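43.8 kDa insecticidal crystal protein (Bacillus thuringiensis, PDB 4JP0) acts as one half of a binary insecticidal toxin against western corn rootworm, needing its partner protein Cry34Ab1 for full toxicity, probably on the larval midgut epithelium. Local coordinates at residues S28-M33 against I77-Y82; W70-D75 against Q89-K94; Y100-D105 against W135-V140. One frame throughout, in Å; residues are numbered along the deposited sequence. Where two conformers were deposited one is given.

Contact 1: residues S28-M33 against I77-Y82; sequences SGVSLM and INVSTY
V30 and I77 meet through their methyl groups, V30 CG2 to I77 CG2 at 3.6 Å, the two side chains lying side by side and pointing the same way. In V30, CG2 stands anti to the carbonyl carbon, and this is the branch that does the touching. Two branched, purely apolar side chains suit this buried place, since each offers a methyl without bringing a polar atom that would need a partner. The backbones are joined by a single bridge, G29 with N78, and by two hydrogen bonds. V30 N donates to I77 O over 2.8 Å in a nearly straight bond of 173°, although it sits well out of the plane of that carbonyl. V79 N reaches S28 O at 2.9 Å. Between these bonds the chains come very close: G29 CA is 3.6 Å from N78 CB. The acceptor S28 O is also brushed by V79 CG2 at 3.4 Å. A water accepts from I77 N at 2.9 Å and donates to V30 O, lengthening the polar seam beyond the bridge. In the second shell, S28 turns OG anti to its backbone N (chi1 -172°), from where the small hydroxyl donates to G29 O at 2.8 Å and also bonds Y22 N, tying the loop to strand 18-22. N78 OD1 accepts from N71 ND2 of strand 69-73, which suits an amide at this less buried position. V30 packs further on W70 and T21, and I77 on V72 and L123. A short bridge of this kind, linking the connection between strands 18-22 and 31-33 to strand 76-80 of the hairpin 69-73/76-80, is consistent with the beta-trefoil of ricin B-type lectins.

Contact 2: residues W70-D75 against Q89-K94; sequences WNVNND and QKWQIK
W70 presents the edge of its indole to the face of W91, an edge-to-face pair whose six-membered rings have centroids 5.6 Å apart and planes at 84°. W70 CE3 lies above the W91 ring, displaced toward its rim, while W70 CB rests 3.7 Å from W91 NE1. The carbonyl of W70 is used as well: a water donates both to W70 O and to Q89 O, and accepts from W91 NE1, so one molecule links polar atoms of three residues, the indole only weakly. Q89 CA adds a CA-H...O contact to W70 O at 3.5 Å. Next, N71 has CG anti to its backbone N (chi1 177°), and its OD1 accepts from Q89 NE2 over 3.1 Å at 157°, the two amide planes being steeply inclined to each other. Q89, extended beyond CG, has further partners earlier in the chain: OE1 accepts from S83 N, and NE2 also reaches T81 O. V72 then sets CG2 3.5 Å from W91 CH2, a compact branched side chain filling in beside the indole. Q89 and W91 form a Gln-x-Trp sequence, the signature of ricin B-type lectin repeats. Its chemistry implies a division of labour: the amide of Q89 ties the side chain of N71 to the backbone of T81 and S83, while the indole supplies a large apolar surface and turns its N-H to a water, through a weak bond.

Contact 3: residues Y100-D105 against W135-V140; sequences YVIQSD and WNLTSV
Y100 and W135 exchange two backbone hydrogen bonds as an antiparallel hydrogen-bonded pair, a single bridge of the beta-trefoil in which the tryptophan of another Gln-x-Trp sequence meets a hairpin strand. Y100 N donates to W135 O and W135 N to Y100 O, each over 2.8 Å; both donors lie in the planes of their acceptor carbonyls, but the bonds are bent, with N-H...O angles of 131° and 137°. Pairing stops there because the strands diverge, their axes standing at 99°. Beyond the bridge the polar groups find other partners: I102 pairs its backbone with L110, and N136 with S11 of strand 6-12, while N136 OD1 bonds S99 OG. The indole N-H of W135 is satisfied by L110 O, so the buried ring is held at its polar corner as well as by packing. I102 extends CD1, anti to its own CA, toward W135, crossing it at about a right angle and touching W135 CB and CG, each at 3.8 Å; a branched aliphatic side chain ending in a methyl suits contact with the apolar root of the indole. L137 approaches the Y100 ring more loosely, L137 CD1 lying 4.2 Å from Y100 CD1. The tyrosine is only partly buried, and its ring suits a border where an apolar flank is wanted. Besides accepting from W135 N, Y100 O lies at the edge of the indole, in its plane, 3.6 Å from W135 CD1.

In the fold
The three contacts belong to one beta-trefoil at the amino-terminal end of the elongated chain. Centres of contacts 1 and 2 lie about 10 Å apart, of 2 and 3 about 11 Å, and of 1 and 3 about 15 Å. Hairpin 69-73/76-80 joins contact 1 to contact 2, whose segments alternate along the sequence; hairpin 91-96/99-104 joins contact 2 to contact 3, which follows in series. Even the outer pair touch, L32 CD2 packing on W135 CZ3. No helix lies between the segments of any contact, so the chain between them runs through strands and loops. Y82 of contact 1 reaches E270 in the following part of the chain.

Contact 1: residues S28-M33 against I77-Y82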
loop_
_atom_site.group_PDB
_atom_site.type_symbol
_atom_site.label_atom_id
_atom_site.label_comp_id
_atom_site.label_asym_id
_atom_site.label_seq_id
_atom_site.Cartn_x
_atom_site.Cartn_y
_atom_site.Cartn_z
ATOM N N SER A 28 -14.328 1.210 -26.316
ATOM C CA SER A 28 -15.766 1.140 -26.486
ATOM C C SER A 28 -16.581 2.010 -25.559
ATOM O O SER A 28 -16.316 2.070 -24.340
ATOM C CB SER A 28 -16.214 -0.300 -26.210
ATOM O OG SER A 28 -17.583 -0.461 -26.534
ATOM N N GLY A 29 -17.640 2.606 -26.120
ATOM C CA GLY A 29 -18.665 3.238 -25.305
ATOM C C GLY A 29 -19.458 2.135 -24.622
ATOM O O GLY A 29 -19.417 0.971 -25.034
ATOM N N VAL A 30 -20.192 2.490 -23.574
ATOM C CA VAL A 30 -21.081 1.570 -22.886
ATOM C C VAL A 30 -22.505 1.817 -23.393
ATOM O O VAL A 30 -22.960 2.956 -23.440
ATOM C CB VAL A 30 -21.052 1.799 -21.370
ATOM C CG1 VAL A 30 -22.027 0.826 -20.667
ATOM C CG2 VAL A 30 -19.646 1.602 -20.849
ATOM N N SER A 31 -23.189 0.754 -23.790
ATOM C CA SER A 31 -24.575 0.841 -24.268
ATOM C C SER A 31 -25.446 -0.142 -23.505
ATOM O O SER A 31 -24.985 -0.800 -22.595
ATOM C CB SER A 31 -24.656 0.476 -25.755
ATOM O OG SER A 31 -24.105 -0.860 -25.931
ATOM N N LEU A 32 -26.702 -0.255 -23.901
ATOM C CA LEU A 32 -27.608 -1.218 -23.292
ATOM C C LEU A 32 -28.038 -2.214 -24.344
ATOM O O LEU A 32 -28.595 -1.827 -25.380
ATOM C CB LEU A 32 -28.844 -0.521 -22.688
ATOM C CG LEU A 32 -28.553 0.372 -21.467
ATOM C CD1 LEU A 32 -29.818 1.106 -20.931
ATOM C CD2 LEU A 32 -27.902 -0.481 -20.357
ATOM N N MET A 33 -27.872 -3.504 -24.042
ATOM C CA MET A 33 -28.163 -4.562 -25.020
ATOM C C MET A 33 -29.122 -5.557 -24.426
ATOM O O MET A 33 -29.094 -5.787 -23.208
ATOM C CB MET A 33 -26.876 -5.338 -25.368
ATOM C CG MET A 33 -25.863 -4.517 -26.179
ATOM S SD MET A 33 -26.526 -4.164 -27.842
ATOM C CE MET A 33 -26.654 -5.849 -28.436
ATOM N N ILE A 77 -20.863 7.373 -21.295
ATOM C CA ILE A 77 -19.932 6.514 -20.602
ATOM C C ILE A 77 -19.205 5.680 -21.633
ATOM O O ILE A 77 -19.836 5.115 -22.540
ATOM C CB ILE A 77 -20.652 5.497 -19.657
ATOM C CG1 ILE A 77 -21.609 6.187 -18.677
ATOM C CG2 ILE A 77 -19.592 4.700 -18.937
ATOM C CD1 ILE A 77 -20.975 7.323 -17.934
ATOM N N ASN A 78 -17.893 5.600 -21.497
ATOM C CA ASN A 78 -17.121 4.667 -22.266
ATOM C C ASN A 78 -16.158 3.989 -21.303
ATOM O O ASN A 78 -16.256 4.203 -20.087
ATOM C CB ASN A 78 -16.376 5.375 -23.441
ATOM C CG ASN A 78 -15.238 6.225 -22.963
ATOM O OD1 ASN A 78 -15.058 6.413 -21.766
ATOM N ND2 ASN A 78 -14.432 6.733 -23.899
ATOM N N VAL A 79 -15.306 3.090 -21.800
ATOM C CA VAL A 79 -14.287 2.543 -20.918
ATOM C C VAL A 79 -12.951 3.147 -21.303
ATOM O O VAL A 79 -12.632 3.251 -22.513
ATOM C CB VAL A 79 -14.223 0.989 -20.895
ATOM C CG1 VAL A 79 -15.395 0.405 -20.120
ATOM C CG2 VAL A 79 -14.116 0.372 -22.368
ATOM N N SER A 80 -12.189 3.580 -20.287
ATOM C CA SER A 80 -10.879 4.172 -20.542
ATOM C C SER A 80 -9.866 3.636 -19.542
ATOM O O SER A 80 -10.225 3.087 -18.497
ATOM C CB SER A 80 -10.914 5.704 -20.386
ATOM O OG SER A 80 -11.876 6.327 -21.213
ATOM N N THR A 81 -8.597 3.815 -19.851
ATOM C CA THR A 81 -7.563 3.393 -18.919
ATOM C C THR A 81 -7.759 4.010 -17.518
ATOM O O THR A 81 -7.892 5.231 -17.372
ATOM C CB THR A 81 -6.199 3.813 -19.480
ATOM O OG1 THR A 81 -6.009 3.187 -20.753
ATOM C CG2 THR A 81 -5.058 3.287 -18.603
ATOM N N TYR A 82 -7.705 3.173 -16.485
ATOM C CA TYR A 82 -7.881 3.651 -15.147
ATOM C C TYR A 82 -6.853 4.697 -14.834
ATOM O O TYR A 82 -5.677 4.554 -15.180
ATOM C CB TYR A 82 -7.740 2.511 -14.122
ATOM C CG TYR A 82 -7.736 3.016 -12.705
ATOM C CD1 TYR A 82 -8.845 3.709 -12.185
ATOM C CD2 TYR A 82 -6.632 2.829 -11.881
ATOM C CE1 TYR A 82 -8.863 4.187 -10.880
ATOM C CE2 TYR A 82 -6.639 3.302 -10.576
ATOM C CZ TYR A 82 -7.752 3.984 -10.085
ATOM O OH TYR A 82 -7.760 4.432 -8.791
HETATM O O HOH W 1 -22.851 5.844 -22.748
#

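Contact 2: residues W70-D75 against Q89-K94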
loop_
_atom_site.group_PDB
_atom_site.type_symbol
_atom_site.label_atom_id
_atom_site.label_comp_id
_atom_site.label_asym_id
_atom_site.label_seq_id
_atom_site.Cartn_x
_atom_site.Cartn_y
_atom_site.Cartn_z
ATOM N N TRP A 70 -15.196 2.208 -16.382
ATOM C CA TRP A 70 -16.206 3.180 -16.788
ATOM C C TRP A 70 -15.670 4.596 -16.599
ATOM O O TRP A 70 -15.089 4.947 -15.548
ATOM C CB TRP A 70 -17.523 2.992 -16.029
ATOM C CG TRP A 70 -18.368 1.817 -16.448
ATOM C CD1 TRP A 70 -17.988 0.687 -17.145
ATOM C CD2 TRP A 70 -19.739 1.657 -16.149
ATOM N NE1 TRP A 70 -19.070 -0.166 -17.277
ATOM C CE2 TRP A 70 -20.156 0.419 -16.681
ATOM C CE3 TRP A 70 -20.671 2.449 -15.483
ATOM C CZ2 TRP A 70 -21.464 -0.035 -16.573
ATOM C CZ3 TRP A 70 -21.971 1.984 -15.369
ATOM C CH2 TRP A 70 -22.344 0.759 -15.910
ATOM N N ASN A 71 -15.929 5.428 -17.593
ATOM C CA ASN A 71 -15.340 6.724 -17.658
ATOM C C ASN A 71 -16.350 7.667 -18.264
ATOM O O ASN A 71 -16.938 7.363 -19.279
ATOM C CB ASN A 71 -14.102 6.605 -18.554
ATOM C CG ASN A 71 -13.389 7.925 -18.786
ATOM O OD1 ASN A 71 -12.505 8.309 -17.997
ATOM N ND2 ASN A 71 -13.692 8.591 -19.918
ATOM N N VAL A 72 -16.594 8.791 -17.599
ATOM C CA VAL A 72 -17.620 9.702 -18.057
ATOM C C VAL A 72 -17.036 10.846 -18.861
ATOM O O VAL A 72 -16.114 11.541 -18.407
ATOM C CB VAL A 72 -18.386 10.295 -16.865
ATOM C CG1 VAL A 72 -19.457 11.308 -17.324
ATOM C CG2 VAL A 72 -18.999 9.165 -16.036
ATOM N N ASN A 73 -17.575 11.045 -20.051
ATOM C CA ASN A 73 -17.181 12.194 -20.872
ATOM C C ASN A 73 -18.443 12.813 -21.429
ATOM O O ASN A 73 -19.198 12.139 -22.113
ATOM C CB ASN A 73 -16.351 11.748 -22.047
ATOM C CG ASN A 73 -14.980 11.295 -21.669
ATOM O OD1 ASN A 73 -14.529 10.205 -22.093
ATOM N ND2 ASN A 73 -14.257 12.138 -20.923
ATOM N N ASN A 74 -18.695 14.075 -21.119
ATOM C CA ASN A 74 -19.886 14.727 -21.670
ATOM C C ASN A 74 -21.171 13.901 -21.550
ATOM O O ASN A 74 -21.896 13.691 -22.517
ATOM C CB ASN A 74 -19.604 15.102 -23.129
ATOM C CG ASN A 74 -18.419 16.079 -23.259
ATOM O OD1 ASN A 74 -18.369 17.083 -22.553
ATOM N ND2 ASN A 74 -17.472 15.781 -24.152
ATOM N N ASP A 75 -21.408 13.398 -20.343
ATOM C CA ASP A 75 -22.625 12.653 -20.000
ATOM C C ASP A 75 -22.753 11.302 -20.625
ATOM O O ASP A 75 -23.785 10.664 -20.471
ATOM C CB ASP A 75 -23.887 13.462 -20.311
ATOM C CG ASP A 75 -23.887 14.810 -19.620
ATOM O OD1 ASP A 75 -23.513 14.920 -18.445
ATOM O OD2 ASP A 75 -24.280 15.856 -20.359
ATOM N N GLN A 89 -13.951 8.763 -13.068
ATOM C CA GLN A 89 -14.077 7.315 -13.112
ATOM C C GLN A 89 -14.599 6.774 -11.783
ATOM O O GLN A 89 -14.687 5.572 -11.602
ATOM C CB GLN A 89 -12.739 6.683 -13.450
ATOM C CG GLN A 89 -12.262 7.058 -14.859
ATOM C CD GLN A 89 -10.867 6.569 -15.140
ATOM O OE1 GLN A 89 -10.163 6.151 -14.231
ATOM N NE2 GLN A 89 -10.457 6.633 -16.386
ATOM N N LYS A 90 -14.916 7.662 -10.840
ATOM C CA LYS A 90 -15.397 7.203 -9.510
ATOM C C LYS A 90 -16.925 7.137 -9.406
ATOM O O LYS A 90 -17.634 8.038 -9.870
ATOM C CB LYS A 90 -14.852 8.109 -8.391
ATOM C CG LYS A 90 -13.310 8.183 -8.337
ATOM C CD LYS A 90 -12.854 8.898 -7.046
ATOM C CE LYS A 90 -13.096 10.376 -7.168
ATOM N NZ LYS A 90 -12.634 11.214 -5.951
ATOM N N TRP A 91 -17.444 6.093 -8.784
ATOM C CA TRP A 91 -18.893 5.904 -8.697
ATOM C C TRP A 91 -19.350 5.650 -7.273
ATOM O O TRP A 91 -18.574 5.158 -6.440
ATOM C CB TRP A 91 -19.314 4.685 -9.565
ATOM C CG TRP A 91 -18.881 4.867 -10.990
ATOM C CD1 TRP A 91 -17.681 4.544 -11.531
ATOM C CD2 TRP A 91 -19.644 5.478 -12.024
ATOM N NE1 TRP A 91 -17.648 4.909 -12.853
ATOM C CE2 TRP A 91 -18.853 5.479 -13.184
ATOM C CE3 TRP A 91 -20.936 6.016 -12.086
ATOM C CZ2 TRP A 91 -19.308 5.990 -14.404
ATOM C CZ3 TRP A 91 -21.390 6.521 -13.296
ATOM C CH2 TRP A 91 -20.575 6.525 -14.426
ATOM N N GLN A 92 -20.618 5.990 -7.013
ATOM C CA GLN A 92 -21.310 5.620 -5.791
ATOM C C GLN A 92 -22.426 4.711 -6.229
ATOM O O GLN A 92 -23.011 4.947 -7.284
ATOM C CB GLN A 92 -21.907 6.844 -5.076
ATOM C CG GLN A 92 -20.876 7.682 -4.374
ATOM C CD GLN A 92 -21.486 8.910 -3.739
ATOM O OE1 GLN A 92 -21.068 10.024 -4.033
ATOM N NE2 GLN A 92 -22.500 8.714 -2.876
ATOM N N ILE A 93 -22.699 3.646 -5.471
ATOM C CA ILE A 93 -23.821 2.755 -5.804
ATOM C C ILE A 93 -24.717 2.753 -4.591
ATOM O O ILE A 93 -24.323 2.310 -3.523
ATOM C CB ILE A 93 -23.283 1.363 -6.138
ATOM C CG1 ILE A 93 -22.346 1.476 -7.333
ATOM C CG2 ILE A 93 -24.394 0.415 -6.488
ATOM C CD1 ILE A 93 -21.761 0.120 -7.733
ATOM N N LYS A 94 -25.915 3.301 -4.749
ATOM C CA LYS A 94 -26.779 3.622 -3.633
ATOM C C LYS A 94 -28.014 2.745 -3.662
ATOM O O LYS A 94 -28.751 2.778 -4.625
ATOM C CB LYS A 94 -27.232 5.088 -3.785
ATOM C CG LYS A 94 -26.101 6.097 -4.071
ATOM C CD LYS A 94 -26.573 7.591 -3.957
ATOM C CE LYS A 94 -27.599 7.963 -5.068
ATOM N NZ LYS A 94 -28.255 9.334 -4.864
HETATM O O HOH W 2 -15.010 3.392 -13.087
#

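Contact 3: residues Y100-D105 against W135-V140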
loop_
_atom_site.group_PDB
_atom_site.type_symbol
_atom_site.label_atom_id
_atom_site.label_comp_id
_atom_site.label_asym_id
_atom_site.label_seq_id
_atom_site.Cartn_x
_atom_site.Cartn_y
_atom_site.Cartn_z
ATOM N N TYR A 100 -30.752 -0.189 -7.441
ATOM C CA TYR A 100 -29.692 0.739 -7.079
ATOM C C TYR A 100 -29.640 1.933 -7.995
ATOM O O TYR A 100 -29.948 1.834 -9.168
ATOM C CB TYR A 100 -28.322 0.070 -7.229
ATOM C CG TYR A 100 -28.026 -1.065 -6.284
ATOM C CD1 TYR A 100 -28.202 -2.388 -6.675
ATOM C CD2 TYR A 100 -27.541 -0.822 -5.013
ATOM C CE1 TYR A 100 -27.904 -3.435 -5.827
ATOM C CE2 TYR A 100 -27.235 -1.876 -4.157
ATOM C CZ TYR A 100 -27.423 -3.177 -4.564
ATOM O OH TYR A 100 -27.129 -4.222 -3.693
ATOM N N VAL A 101 -29.209 3.059 -7.444
ATOM C CA VAL A 101 -28.928 4.247 -8.239
ATOM C C VAL A 101 -27.418 4.283 -8.373
ATOM O O VAL A 101 -26.691 4.061 -7.364
ATOM C CB VAL A 101 -29.414 5.531 -7.519
ATOM C CG1 VAL A 101 -28.892 6.820 -8.232
ATOM C CG2 VAL A 101 -30.950 5.519 -7.425
ATOM N N ILE A 102 -26.929 4.503 -9.596
ATOM C CA ILE A 102 -25.490 4.524 -9.832
ATOM C C ILE A 102 -25.135 5.957 -10.131
ATOM O O ILE A 102 -25.581 6.534 -11.113
ATOM C CB ILE A 102 -25.077 3.543 -10.972
ATOM C CG1 ILE A 102 -25.393 2.109 -10.540
ATOM C CG2 ILE A 102 -23.587 3.676 -11.248
ATOM C CD1 ILE A 102 -25.358 1.032 -11.672
ATOM N N GLN A 103 -24.344 6.544 -9.248
ATOM C CA GLN A 103 -24.081 7.972 -9.348
ATOM C C GLN A 103 -22.600 8.270 -9.624
ATOM O O GLN A 103 -21.694 7.747 -8.955
ATOM C CB GLN A 103 -24.493 8.617 -8.041
ATOM C CG GLN A 103 -24.236 10.146 -7.959
ATOM C CD GLN A 103 -24.800 10.731 -6.685
ATOM O OE1 GLN A 103 -25.993 10.611 -6.415
ATOM N NE2 GLN A 103 -23.936 11.358 -5.888
ATOM N N SER A 104 -22.368 9.116 -10.616
ATOM C CA SER A 104 -21.011 9.560 -10.926
ATOM C C SER A 104 -20.484 10.533 -9.848
ATOM O O SER A 104 -21.255 11.180 -9.117
ATOM C CB SER A 104 -20.998 10.263 -12.298
ATOM O OG SER A 104 -19.760 10.953 -12.507
ATOM N N ASP A 105 -19.168 10.616 -9.750
ATOM C CA ASP A 105 -18.527 11.626 -8.922
ATOM C C ASP A 105 -19.038 13.031 -9.231
ATOM O O ASP A 105 -19.039 13.892 -8.350
ATOM C CB ASP A 105 -17.014 11.654 -9.168
ATOM C CG ASP A 105 -16.312 12.523 -8.166
ATOM O OD1 ASP A 105 -15.861 13.650 -8.509
ATOM O OD2 ASP A 105 -16.242 12.164 -6.974
ATOM N N TRP A 135 -31.196 0.359 -11.262
ATOM C CA TRP A 135 -30.337 -0.673 -11.835
ATOM C C TRP A 135 -30.213 -1.870 -10.909
ATOM O O TRP A 135 -30.196 -1.726 -9.684
ATOM C CB TRP A 135 -28.924 -0.085 -12.079
ATOM C CG TRP A 135 -28.971 1.111 -12.989
ATOM C CD1 TRP A 135 -29.205 2.386 -12.639
ATOM C CD2 TRP A 135 -28.950 1.082 -14.418
ATOM N NE1 TRP A 135 -29.283 3.192 -13.752
ATOM C CE2 TRP A 135 -29.129 2.414 -14.867
ATOM C CE3 TRP A 135 -28.719 0.077 -15.364
ATOM C CZ2 TRP A 135 -29.116 2.766 -16.220
ATOM C CZ3 TRP A 135 -28.690 0.420 -16.720
ATOM C CH2 TRP A 135 -28.893 1.765 -17.139
ATOM N N ASN A 136 -30.084 -3.048 -11.521
ATOM C CA ASN A 136 -29.928 -4.281 -10.797
ATOM C C ASN A 136 -28.560 -4.845 -11.045
ATOM O O ASN A 136 -28.075 -4.770 -12.157
ATOM C CB ASN A 136 -30.965 -5.273 -11.293
ATOM C CG ASN A 136 -32.384 -4.816 -10.961
ATOM O OD1 ASN A 136 -32.671 -4.402 -9.822
ATOM N ND2 ASN A 136 -33.256 -4.847 -11.949
ATOM N N LEU A 137 -27.969 -5.433 -9.993
ATOM C CA LEU A 137 -26.665 -6.078 -10.100
ATOM C C LEU A 137 -26.839 -7.561 -9.900
ATOM O O LEU A 137 -27.391 -8.008 -8.854
ATOM C CB LEU A 137 -25.659 -5.480 -9.106
ATOM C CG LEU A 137 -24.846 -4.296 -9.689
ATOM C CD1 LEU A 137 -25.682 -3.075 -9.923
ATOM C CD2 LEU A 137 -23.664 -3.950 -8.760
ATOM N N THR A 138 -26.405 -8.336 -10.885
ATOM C CA THR A 138 -26.540 -9.775 -10.818
ATOM C C THR A 138 -25.154 -10.396 -10.732
ATOM O O THR A 138 -24.342 -10.166 -11.608
ATOM C CB THR A 138 -27.217 -10.248 -12.117
ATOM O OG1 THR A 138 -28.505 -9.615 -12.243
ATOM C CG2 THR A 138 -27.500 -11.763 -12.079
ATOM N N SER A 139 -24.882 -11.159 -9.686
ATOM C CA SER A 139 -23.580 -11.839 -9.551
ATOM C C SER A 139 -23.473 -13.090 -10.416
ATOM O O SER A 139 -24.302 -13.996 -10.293
ATOM C CB SER A 139 -23.342 -12.234 -8.102
ATOM O OG SER A 139 -22.050 -12.860 -8.011
ATOM N N VAL A 140 -22.474 -13.155 -11.292
ATOM C CA VAL A 140 -22.327 -14.336 -12.143
ATOM C C VAL A 140 -21.108 -15.123 -11.775
ATOM O O VAL A 140 -20.951 -16.243 -12.264
ATOM C CB VAL A 140 -22.295 -13.978 -13.692
ATOM C CG1 VAL A 140 -23.611 -13.388 -14.106
ATOM C CG2 VAL A 140 -21.153 -13.009 -14.005
#